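Local coordinates for putative molybdenum carrier protein (Syntrophus aciditrophicus SB, PDB 3IMK), which is of unknown function but may carry molybdenum, and has the Rossmann-like fold of the circularly permuted YpsA branch of the SLOG superfamily, at residues A[36-39]-A[40-44]; A[47-50]-A[51-55]; A[58-62]-A[63-67]; A[104-108]-A[109-113]. All coordinates share one frame; numbering follows the deposited sequence. Where two conformers were deposited one is given.

Interaction 1 (A[36-39]-A[40-44]); sequences GWVP and KGRLA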
loop_
_atom_site.group_PDB
_atom_site.type_symbol
_atom_site.label_atom_id
_atom_site.label_comp_id
_atom_site.label_asym_id
_atom_site.label_seq_id
_atom_site.Cartn_x
_atom_site.Cartn_y
_atom_site.Cartn_z
ATOM N N GLY A 36 0.294 10.109 -2.496
ATOM C CA GLY A 36 1.111 9.131 -3.197
ATOM C C GLY A 36 1.668 9.686 -4.481
ATOM O O GLY A 36 1.089 10.566 -5.129
ATOM N N TRP A 37 2.773 9.123 -4.880
ATOM C CA TRP A 37 3.427 9.457 -6.133
ATOM C C TRP A 37 2.963 8.520 -7.228
ATOM O O TRP A 37 2.936 7.313 -7.066
ATOM C CB TRP A 37 4.924 9.303 -5.959
ATOM C CG TRP A 37 5.466 10.319 -5.001
ATOM C CD1 TRP A 37 5.730 10.131 -3.660
ATOM C CD2 TRP A 37 5.796 11.686 -5.281
ATOM N NE1 TRP A 37 6.234 11.312 -3.084
ATOM C CE2 TRP A 37 6.296 12.267 -4.073
ATOM C CE3 TRP A 37 5.792 12.446 -6.446
ATOM C CZ2 TRP A 37 6.743 13.590 -4.017
ATOM C CZ3 TRP A 37 6.195 13.773 -6.377
ATOM C CH2 TRP A 37 6.654 14.328 -5.177
ATOM N N VAL A 38 2.608 9.103 -8.365
ATOM C CA VAL A 38 2.175 8.394 -9.555
ATOM C C VAL A 38 3.113 8.757 -10.708
ATOM O O VAL A 38 3.806 9.780 -10.649
ATOM C CB VAL A 38 0.673 8.740 -9.893
ATOM C CG1 VAL A 38 -0.242 8.265 -8.755
ATOM C CG2 VAL A 38 0.455 10.208 -10.203
ATOM N N PRO A 39 3.118 7.955 -11.782
ATOM C CA PRO A 39 3.925 8.374 -12.951
ATOM C C PRO A 39 3.485 9.708 -13.513
ATOM O O PRO A 39 2.322 10.051 -13.402
ATOM C CB PRO A 39 3.670 7.245 -13.970
ATOM C CG PRO A 39 3.188 6.069 -13.131
ATOM C CD PRO A 39 2.387 6.708 -12.045
ATOM N N LYS A 40 4.388 10.419 -14.199
ATOM C CA LYS A 40 3.961 11.534 -15.023
ATOM C C LYS A 40 2.770 11.096 -15.878
ATOM O O LYS A 40 2.765 10.004 -16.419
ATOM C CB LYS A 40 5.108 12.019 -15.896
ATOM C CG LYS A 40 4.805 13.295 -16.627
ATOM C CD LYS A 40 5.954 13.671 -17.560
ATOM C CE LYS A 40 6.073 12.775 -18.816
ATOM N NZ LYS A 40 7.055 13.353 -19.800
ATOM N N GLY A 41 1.746 11.938 -15.959
ATOM C CA GLY A 41 0.530 11.619 -16.711
ATOM C C GLY A 41 -0.474 10.771 -15.944
ATOM O O GLY A 41 -1.533 10.444 -16.450
ATOM N N ARG A 42 -0.164 10.469 -14.684
ATOM C CA ARG A 42 -1.038 9.669 -13.837
ATOM C C ARG A 42 -1.312 8.278 -14.441
ATOM O O ARG A 42 -2.413 7.721 -14.331
ATOM C CB ARG A 42 -2.363 10.396 -13.495
ATOM C CG ARG A 42 -2.237 11.814 -13.063
ATOM C CD ARG A 42 -3.615 12.458 -12.981
ATOM N NE ARG A 42 -4.491 11.878 -11.967
ATOM C CZ ARG A 42 -4.520 12.284 -10.698
ATOM N NH1 ARG A 42 -3.659 13.177 -10.239
ATOM N NH2 ARG A 42 -5.392 11.760 -9.862
ATOM N N LEU A 43 -0.299 7.697 -15.058
ATOM C CA LEU A 43 -0.513 6.445 -15.767
ATOM C C LEU A 43 -0.809 5.279 -14.835
ATOM O O LEU A 43 -0.204 5.163 -13.743
ATOM C CB LEU A 43 0.661 6.092 -16.672
ATOM C CG LEU A 43 1.065 7.190 -17.634
ATOM C CD1 LEU A 43 2.293 6.714 -18.504
ATOM C CD2 LEU A 43 -0.075 7.639 -18.549
ATOM N N ALA A 44 -1.693 4.383 -15.300
ATOM C CA ALA A 44 -2.060 3.183 -14.565
ATOM C C ALA A 44 -2.711 2.211 -15.544
ATOM O O ALA A 44 -3.158 2.590 -16.635
ATOM C CB ALA A 44 -3.013 3.523 -13.411
#

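Interaction 2 (A[47-50]-A[51-55]); sequences GRVP and ETYQL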
loop_
_atom_site.group_PDB
_atom_site.type_symbol
_atom_site.label_atom_id
_atom_site.label_comp_id
_atom_site.label_asym_id
_atom_site.label_seq_id
_atom_site.Cartn_x
_atom_site.Cartn_y
_atom_site.Cartn_z
ATOM N N GLY A 47 -6.231 3.195 -17.390
ATOM C CA GLY A 47 -6.245 4.591 -17.748
ATOM C C GLY A 47 -5.832 5.540 -16.645
ATOM O O GLY A 47 -5.543 5.132 -15.522
ATOM N N ARG A 48 -5.762 6.805 -17.004
ATOM C CA ARG A 48 -5.362 7.920 -16.149
ATOM C C ARG A 48 -6.039 7.773 -14.759
ATOM O O ARG A 48 -7.250 7.608 -14.673
ATOM C CB ARG A 48 -5.788 9.229 -16.832
ATOM C CG ARG A 48 -5.294 10.495 -16.172
ATOM C CD ARG A 48 -5.756 11.725 -16.932
ATOM N NE ARG A 48 -5.440 12.961 -16.224
ATOM C CZ ARG A 48 -4.282 13.602 -16.302
ATOM N NH1 ARG A 48 -3.303 13.135 -17.068
ATOM N NH2 ARG A 48 -4.099 14.738 -15.624
ATOM N N VAL A 49 -5.272 7.822 -13.684
ATOM C CA VAL A 49 -5.879 7.708 -12.349
ATOM C C VAL A 49 -6.902 8.849 -12.225
ATOM O O VAL A 49 -6.560 10.012 -12.449
ATOM C CB VAL A 49 -4.827 7.814 -11.196
ATOM C CG1 VAL A 49 -5.536 7.748 -9.837
ATOM C CG2 VAL A 49 -3.721 6.725 -11.293
ATOM N N PRO A 50 -8.163 8.527 -11.865
ATOM C CA PRO A 50 -9.203 9.564 -11.848
ATOM C C PRO A 50 -8.812 10.807 -11.045
ATOM O O PRO A 50 -8.129 10.717 -10.033
ATOM C CB PRO A 50 -10.405 8.850 -11.251
ATOM C CG PRO A 50 -10.232 7.446 -11.696
ATOM C CD PRO A 50 -8.726 7.199 -11.626
ATOM N N GLU A 51 -9.249 11.965 -11.510
ATOM C CA GLU A 51 -8.840 13.223 -10.920
ATOM C C GLU A 51 -9.354 13.437 -9.487
ATOM O O GLU A 51 -8.854 14.295 -8.779
ATOM C CB GLU A 51 -9.270 14.369 -11.825
ATOM C CG GLU A 51 -8.560 14.317 -13.182
ATOM C CD GLU A 51 -7.103 14.839 -13.195
ATOM O OE1 GLU A 51 -6.453 15.019 -12.129
ATOM O OE2 GLU A 51 -6.608 15.086 -14.323
ATOM N N THR A 52 -10.343 12.666 -9.083
ATOM C CA THR A 52 -10.858 12.788 -7.731
ATOM C C THR A 52 -9.779 12.427 -6.690
ATOM O O THR A 52 -9.824 12.893 -5.551
ATOM C CB THR A 52 -12.084 11.926 -7.551
ATOM O OG1 THR A 52 -11.822 10.627 -8.099
ATOM C CG2 THR A 52 -13.276 12.540 -8.295
ATOM N N TYR A 53 -8.806 11.610 -7.072
ATOM C CA TYR A 53 -7.707 11.264 -6.165
ATOM C C TYR A 53 -6.609 12.343 -6.197
ATOM O O TYR A 53 -6.048 12.637 -7.263
ATOM C CB TYR A 53 -7.068 9.939 -6.570
ATOM C CG TYR A 53 -7.994 8.738 -6.539
ATOM C CD1 TYR A 53 -8.271 8.070 -5.355
ATOM C CD2 TYR A 53 -8.606 8.282 -7.705
ATOM C CE1 TYR A 53 -9.138 6.953 -5.331
ATOM C CE2 TYR A 53 -9.434 7.186 -7.676
ATOM C CZ TYR A 53 -9.691 6.521 -6.497
ATOM O OH TYR A 53 -10.527 5.443 -6.495
ATOM N N GLN A 54 -6.324 12.911 -5.020
ATOM C CA GLN A 54 -5.311 13.947 -4.884
ATOM C C GLN A 54 -3.940 13.292 -4.758
ATOM O O GLN A 54 -3.613 12.750 -3.683
ATOM C CB GLN A 54 -5.639 14.857 -3.686
ATOM C CG GLN A 54 -7.017 15.521 -3.788
ATOM C CD GLN A 54 -7.164 16.377 -5.037
ATOM O OE1 GLN A 54 -6.450 17.370 -5.204
ATOM N NE2 GLN A 54 -8.084 15.987 -5.935
ATOM N N LEU A 55 -3.215 13.235 -5.877
ATOM C CA LEU A 55 -1.911 12.540 -5.956
ATOM C C LEU A 55 -0.874 13.410 -6.600
ATOM O O LEU A 55 -1.215 14.446 -7.180
ATOM C CB LEU A 55 -2.043 11.213 -6.701
ATOM C CG LEU A 55 -3.121 10.283 -6.104
ATOM C CD1 LEU A 55 -3.401 9.162 -7.025
ATOM C CD2 LEU A 55 -2.649 9.664 -4.780
#

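Interaction 3 (A[58-62]-A[63-67]); sequences MPTSD and YSKRT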
loop_
_atom_site.group_PDB
_atom_site.type_symbol
_atom_site.label_atom_id
_atom_site.label_comp_id
_atom_site.label_asym_id
_atom_site.label_seq_id
_atom_site.Cartn_x
_atom_site.Cartn_y
_atom_site.Cartn_z
HETATM N N MSE A 58 5.284 12.230 -10.686
HETATM C CA MSE A 58 6.754 12.149 -10.817
HETATM C C MSE A 58 7.197 12.839 -12.117
HETATM O O MSE A 58 6.381 13.114 -13.006
HETATM C CB MSE A 58 7.215 10.709 -10.839
HETATM C CG MSE A 58 6.951 9.956 -9.566
HETATM SE SE MSE A 58 8.280 10.573 -8.168
HETATM C CE MSE A 58 9.895 9.713 -8.874
ATOM N N PRO A 59 8.491 13.115 -12.241
ATOM C CA PRO A 59 8.990 13.763 -13.466
ATOM C C PRO A 59 8.926 12.944 -14.745
ATOM O O PRO A 59 8.957 13.523 -15.844
ATOM C CB PRO A 59 10.458 14.063 -13.136
ATOM C CG PRO A 59 10.640 13.875 -11.694
ATOM C CD PRO A 59 9.539 12.989 -11.196
ATOM N N THR A 60 8.892 11.629 -14.630
ATOM C CA THR A 60 8.812 10.759 -15.800
ATOM C C THR A 60 7.705 9.746 -15.627
ATOM O O THR A 60 7.173 9.572 -14.533
ATOM C CB THR A 60 10.160 10.000 -16.150
ATOM O OG1 THR A 60 10.348 8.860 -15.282
ATOM C CG2 THR A 60 11.343 10.936 -16.007
ATOM N N SER A 61 7.355 9.090 -16.724
ATOM C CA SER A 61 6.296 8.102 -16.739
ATOM C C SER A 61 6.681 6.708 -16.178
ATOM O O SER A 61 5.880 5.772 -16.284
ATOM C CB SER A 61 5.726 7.980 -18.144
ATOM O OG SER A 61 6.745 7.628 -19.042
ATOM N N ASP A 62 7.884 6.581 -15.595
ATOM C CA ASP A 62 8.396 5.271 -15.176
ATOM C C ASP A 62 7.716 4.693 -13.920
ATOM O O ASP A 62 7.679 5.317 -12.852
ATOM C CB ASP A 62 9.899 5.346 -14.923
ATOM C CG ASP A 62 10.524 3.991 -14.763
ATOM O OD1 ASP A 62 10.560 3.221 -15.755
ATOM O OD2 ASP A 62 10.987 3.708 -13.649
ATOM N N TYR A 63 7.219 3.478 -14.057
ATOM C CA TYR A 63 6.656 2.802 -12.902
ATOM C C TYR A 63 7.644 2.582 -11.746
ATOM O O TYR A 63 7.316 2.864 -10.590
ATOM C CB TYR A 63 6.052 1.442 -13.302
ATOM C CG TYR A 63 4.656 1.444 -13.888
ATOM C CD1 TYR A 63 3.682 2.374 -13.494
ATOM C CD2 TYR A 63 4.259 0.390 -14.714
ATOM C CE1 TYR A 63 2.359 2.298 -13.996
ATOM C CE2 TYR A 63 2.965 0.340 -15.248
ATOM C CZ TYR A 63 2.006 1.283 -14.844
ATOM O OH TYR A 63 0.712 1.213 -15.310
ATOM N N SER A 64 8.808 2.036 -12.033
ATOM C CA SER A 64 9.769 1.715 -10.984
ATOM C C SER A 64 10.126 2.947 -10.129
ATOM O O SER A 64 10.243 2.828 -8.883
ATOM C CB SER A 64 11.002 1.057 -11.565
ATOM O OG SER A 64 10.646 -0.237 -12.063
ATOM N N LYS A 65 10.290 4.100 -10.759
ATOM C CA LYS A 65 10.698 5.313 -10.056
ATOM C C LYS A 65 9.606 5.770 -9.093
ATOM O O LYS A 65 9.900 6.279 -7.990
ATOM C CB LYS A 65 11.145 6.395 -11.029
ATOM C CG LYS A 65 12.433 6.032 -11.683
ATOM C CD LYS A 65 12.814 6.967 -12.798
ATOM C CE LYS A 65 14.113 6.478 -13.484
ATOM N NZ LYS A 65 14.466 7.312 -14.694
ATOM N N ARG A 66 8.324 5.664 -9.492
ATOM C CA ARG A 66 7.254 6.069 -8.538
ATOM C C ARG A 66 7.141 5.057 -7.389
ATOM O O ARG A 66 6.880 5.448 -6.257
ATOM C CB ARG A 66 5.898 6.377 -9.232
ATOM C CG ARG A 66 5.095 5.211 -9.756
ATOM C CD ARG A 66 4.149 4.558 -8.689
ATOM N NE ARG A 66 3.037 3.848 -9.341
ATOM C CZ ARG A 66 3.129 2.683 -9.976
ATOM N NH1 ARG A 66 4.250 1.988 -10.000
ATOM N NH2 ARG A 66 2.042 2.160 -10.542
ATOM N N THR A 67 7.314 3.772 -7.657
ATOM C CA THR A 67 7.309 2.754 -6.577
ATOM C C THR A 67 8.414 3.028 -5.589
ATOM O O THR A 67 8.163 3.029 -4.392
ATOM C CB THR A 67 7.445 1.371 -7.258
ATOM O OG1 THR A 67 6.285 1.193 -8.079
ATOM C CG2 THR A 67 7.612 0.250 -6.275
HETATM O O HOH W 1 9.552 0.857 -14.588
#

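Interaction 4 (A[104-108]-A[109-113]); sequences LHIDL and DRISI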
loop_
_atom_site.group_PDB
_atom_site.type_symbol
_atom_site.label_atom_id
_atom_site.label_comp_id
_atom_site.label_asym_id
_atom_site.label_seq_id
_atom_site.Cartn_x
_atom_site.Cartn_y
_atom_site.Cartn_z
ATOM N N LEU A 104 6.430 -5.080 5.687
ATOM C CA LEU A 104 5.699 -6.268 6.010
ATOM C C LEU A 104 4.989 -6.737 4.787
ATOM O O LEU A 104 4.183 -6.005 4.227
ATOM C CB LEU A 104 4.703 -5.969 7.148
ATOM C CG LEU A 104 3.768 -7.109 7.572
ATOM C CD1 LEU A 104 4.545 -8.344 8.033
ATOM C CD2 LEU A 104 2.784 -6.652 8.664
ATOM N N HIS A 105 5.220 -7.972 4.383
ATOM C CA HIS A 105 4.500 -8.611 3.311
ATOM C C HIS A 105 3.477 -9.585 3.917
ATOM O O HIS A 105 3.872 -10.524 4.596
ATOM C CB HIS A 105 5.461 -9.431 2.406
ATOM C CG HIS A 105 4.744 -10.292 1.401
ATOM N ND1 HIS A 105 5.251 -11.481 0.914
ATOM C CD2 HIS A 105 3.550 -10.099 0.774
ATOM C CE1 HIS A 105 4.379 -12.003 0.059
ATOM N NE2 HIS A 105 3.355 -11.177 -0.063
ATOM N N ILE A 106 2.203 -9.318 3.638
ATOM C CA ILE A 106 1.085 -10.198 3.964
ATOM C C ILE A 106 0.721 -10.978 2.706
ATOM O O ILE A 106 0.268 -10.404 1.720
ATOM C CB ILE A 106 -0.116 -9.412 4.490
ATOM C CG1 ILE A 106 0.225 -8.744 5.815
ATOM C CG2 ILE A 106 -1.369 -10.301 4.630
ATOM C CD1 ILE A 106 0.650 -9.712 6.989
ATOM N N ASP A 107 0.855 -12.304 2.770
ATOM C CA ASP A 107 0.467 -13.222 1.711
ATOM C C ASP A 107 -0.878 -13.844 2.164
ATOM O O ASP A 107 -0.921 -14.704 3.032
ATOM C CB ASP A 107 1.548 -14.281 1.488
ATOM C CG ASP A 107 1.192 -15.269 0.403
ATOM O OD1 ASP A 107 0.023 -15.313 -0.063
ATOM O OD2 ASP A 107 2.093 -16.008 -0.047
ATOM N N LEU A 108 -1.963 -13.374 1.556
ATOM C CA LEU A 108 -3.307 -13.779 1.933
ATOM C C LEU A 108 -3.669 -15.149 1.407
ATOM O O LEU A 108 -4.792 -15.592 1.649
ATOM C CB LEU A 108 -4.325 -12.702 1.520
ATOM C CG LEU A 108 -4.267 -11.421 2.322
ATOM C CD1 LEU A 108 -5.258 -10.395 1.773
ATOM C CD2 LEU A 108 -4.494 -11.620 3.809
ATOM N N ASP A 109 -2.723 -15.853 0.775
ATOM C CA ASP A 109 -2.867 -17.314 0.615
ATOM C C ASP A 109 -2.323 -18.111 1.811
ATOM O O ASP A 109 -2.577 -19.322 1.907
ATOM C CB ASP A 109 -2.183 -17.833 -0.655
ATOM C CG ASP A 109 -2.932 -17.500 -1.926
ATOM O OD1 ASP A 109 -4.091 -17.010 -1.898
ATOM O OD2 ASP A 109 -2.350 -17.736 -3.023
ATOM N N ARG A 110 -1.564 -17.449 2.687
ATOM C CA ARG A 110 -0.887 -18.134 3.780
ATOM C C ARG A 110 -1.444 -17.783 5.147
ATOM O O ARG A 110 -1.237 -18.532 6.106
ATOM C CB ARG A 110 0.612 -17.805 3.763
ATOM C CG ARG A 110 1.324 -18.187 2.476
ATOM C CD ARG A 110 1.921 -19.547 2.486
ATOM N NE ARG A 110 0.923 -20.608 2.585
ATOM C CZ ARG A 110 0.254 -21.141 1.556
ATOM N NH1 ARG A 110 0.465 -20.737 0.300
ATOM N NH2 ARG A 110 -0.644 -22.100 1.792
ATOM N N ILE A 111 -2.127 -16.648 5.249
ATOM C CA ILE A 111 -2.650 -16.155 6.531
ATOM C C ILE A 111 -4.062 -15.625 6.282
ATOM O O ILE A 111 -4.311 -14.979 5.257
ATOM C CB ILE A 111 -1.693 -15.057 7.105
ATOM C CG1 ILE A 111 -2.055 -14.724 8.547
ATOM C CG2 ILE A 111 -1.608 -13.841 6.210
ATOM C CD1 ILE A 111 -0.978 -13.822 9.244
ATOM N N SER A 112 -4.947 -15.782 7.259
ATOM C CA SER A 112 -6.286 -15.192 7.150
ATOM C C SER A 112 -6.258 -13.670 7.318
ATOM O O SER A 112 -5.358 -13.128 7.898
ATOM C CB SER A 112 -7.205 -15.810 8.203
ATOM O OG SER A 112 -6.789 -15.417 9.511
ATOM N N ILE A 113 -7.269 -12.969 6.800
ATOM C CA ILE A 113 -7.292 -11.519 6.971
ATOM C C ILE A 113 -7.344 -11.123 8.454
ATOM O O ILE A 113 -6.742 -10.117 8.843
ATOM C CB ILE A 113 -8.405 -10.775 6.165
ATOM C CG1 ILE A 113 -9.806 -11.265 6.560
ATOM C CG2 ILE A 113 -8.132 -10.893 4.632
ATOM C CD1 ILE A 113 -10.950 -10.443 5.985
HETATM O O HOH W 2 1.720 -18.520 -1.011
HETATM O O HOH W 3 -6.450 -14.440 3.489
#

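Interaction 1 (A[36-39]-A[40-44])
Pro39 packs its ring against Leu43, four residues on, where the chain doubles back after strand 34-38. Taken atom by atom, the ring begins at CB, which lies 3.3 Å from Lys40 N and faces Leu43 through a loose apolar contact, Pro39 CB to Leu43 CB at 4.2 Å. Further round, Pro39 CG comes within 3.6 Å of Leu43 O, and CD, bonded back to the proline nitrogen, is 3.5 Å from that same oxygen. The Leu43 carbonyl oxygen therefore sits beside the CG-CD edge of the ring. Tyr63 and Arg66 of helix 63-72 also touch this proline.

The backbone closes the bend: Arg42 N donates to Pro39 O at 2.8 Å, with an N-H...O angle of 138° and the donor tilted out of the carbonyl plane. Val38 adds an apolar touch, its CG2 4.0 Å from Arg42 CA. That methyl lies between the backbone N and the carbonyl carbon, which directs it at the base of the Arg42 side chain. The guanidinium is held by the following loop, with NE bonding to Val49 O and NH2 to Pro50 O and Tyr53 O. Lys40 and Gly41 occupy the corners, Gly41 with a positive phi of 83°, and the arrangement is that of a type II beta turn at the C-terminal end of a parallel strand in a Rossmann-like sheet.

Interaction 2 (A[47-50]-A[51-55])
Glu51 OE2 is held by two nitrogens of Arg48, NH2 at 2.8 Å and NE at 3.1 Å, in a side-on salt bridge that converges on one oxygen. OE2 lies in the guanidinium plane, so both N-H groups meet it at the edge. The carboxylate is turned, its plane 55° from that of the guanidinium, and both donors approach from the same face: NH2 from the syn side, somewhat out of plane, and NE from well above. Arg48 reaches across with a chain extended from CG to NE, whereas Glu51 folds back at chi2 (-79°) to meet it.

Glu51 is the second residue of a type I beta turn from Pro50 to Tyr53, part of the long loop joining strands 34-38 and 56-57, closed by Tyr53 N donating to Pro50 O at 3.2 Å. The Pro50 and Tyr53 side chains lie side by side and point the same way, Pro50 CD 4.0 Å from Tyr53 CE2. The phenol OH bonds to Asp25 of helix 19-29, fastening the turn to that helix. Val49 CG1, anti to its backbone N at chi1 178°, touches two groups that it crosses at about right angles: Tyr53 CD2, 3.8 Å away, and Leu55 CD1, also at 3.8 Å.

Interaction 3 (A[58-62]-A[63-67])
The carboxylate of Asp62 turns over the first turn of helix 63-72, with the extended side chain of Lys65 running past it: this is an N-cap. Asp62 CG stands anti to the backbone N (chi1 -168°), which swings the group forward over the N-H groups of the first helical turn. Its OD2 accepts from Lys65 N at 3.0 Å, approached on the anti side and 24° out of the carboxylate plane. Negative charge placed here should interact favourably with the helix dipole. The methylenes of Lys65 pass the same oxygen, CG lying 3.4 Å from Asp62 OD2, while the ammonium group stops short of a direct ion pair.

A second pairing lies further back along the chain. Selenomethionine Met58, bent at both chi2 and chi3, crosses Arg66 at about a right angle, with Met58 CG 3.7 Å from Arg66 CB. Beyond the selenium, the methyl CE of Met58 lies 3.5 Å from Lys65 O, so this side chain packs against the first turn of the helix. Met58 also belongs to the pocket occupied by the polyether seen in the crystal. The Arg66 head turns the other way, and its NE bonds to Gly14 O.

The remaining carboxylate oxygen works through solvent: water 1 donates to Asp62 OD1 at 2.8 Å and accepts from Ser64 N at 2.9 Å.

Interaction 4 (A[104-108]-A[109-113])
With chi1 at 180°, Asp107 sets its carboxylate anti to the backbone N and beside its own carbonyl carbon, within bonding distance of the amide of Asp109; Arg110, bent at chi2 and chi3, curls its chain alongside. The result is an Asx turn superposed on a beta turn from Asp107 to Arg110, together an Asx motif, at the C-terminal end of strand 103-107, an outermost strand of the Rossmann-like sheet. Asp107 OD1 accepts from Asp109 N at 2.9 Å on its anti side, 33° out of the carboxylate plane. The backbone oxygen of Asp107 takes Arg110 N at 2.8 Å, from above the carbonyl plane, and a weak bond from Ile111 N.

OD1 is also bonded by Gly83 N, so the carboxylate ties this turn to the loop after strand 76-81. That second donor probably helps the group tolerate the nearby like charge of Asp109. Asp107 and Arg110 lie side by side and point the same way, with Arg110 CG 3.4 Å from Asp107 OD2; their charged ends do not touch.

On the apolar side, Ile106 CG2 and Ile111 CG2 meet at 3.9 Å. Leu108 CD2 lies 3.8 Å from Ile113 CG2 in one of the two conformers of Ile113, as the chain enters helix 113-126. Ser112 caps that helix through Asp115 N. Water 3 bridges the turn by donating to both Leu108 O and Ile111 O. Water 2 links the side chains, donating to Asp107 OD2 at 2.7 Å and accepting from Arg110 NH1 in the guanidinium plane at 2.9 Å.

The four contacts follow one another along the chain, each a local bend, and none nests in or crosses another. Interaction 1 turns the chain as it leaves strand 34-38, and interaction 2 shapes the later part of the same loop; the Arg42 guanidinium ties them together. Strand 56-57 then leads to interaction 3, which starts helix 63-72 and lies against interaction 1 through two backbone bonds, Val38 O to Met58 N and Lys40 N to Thr60 O. Interactions 2 and 3 adjoin only in sequence. Interaction 4, across the chain's centre, joins the outermost strand 103-107, at the margin opposite strand 56-57, to helix 113-126; its centre is about 27 Å from that of interaction 1.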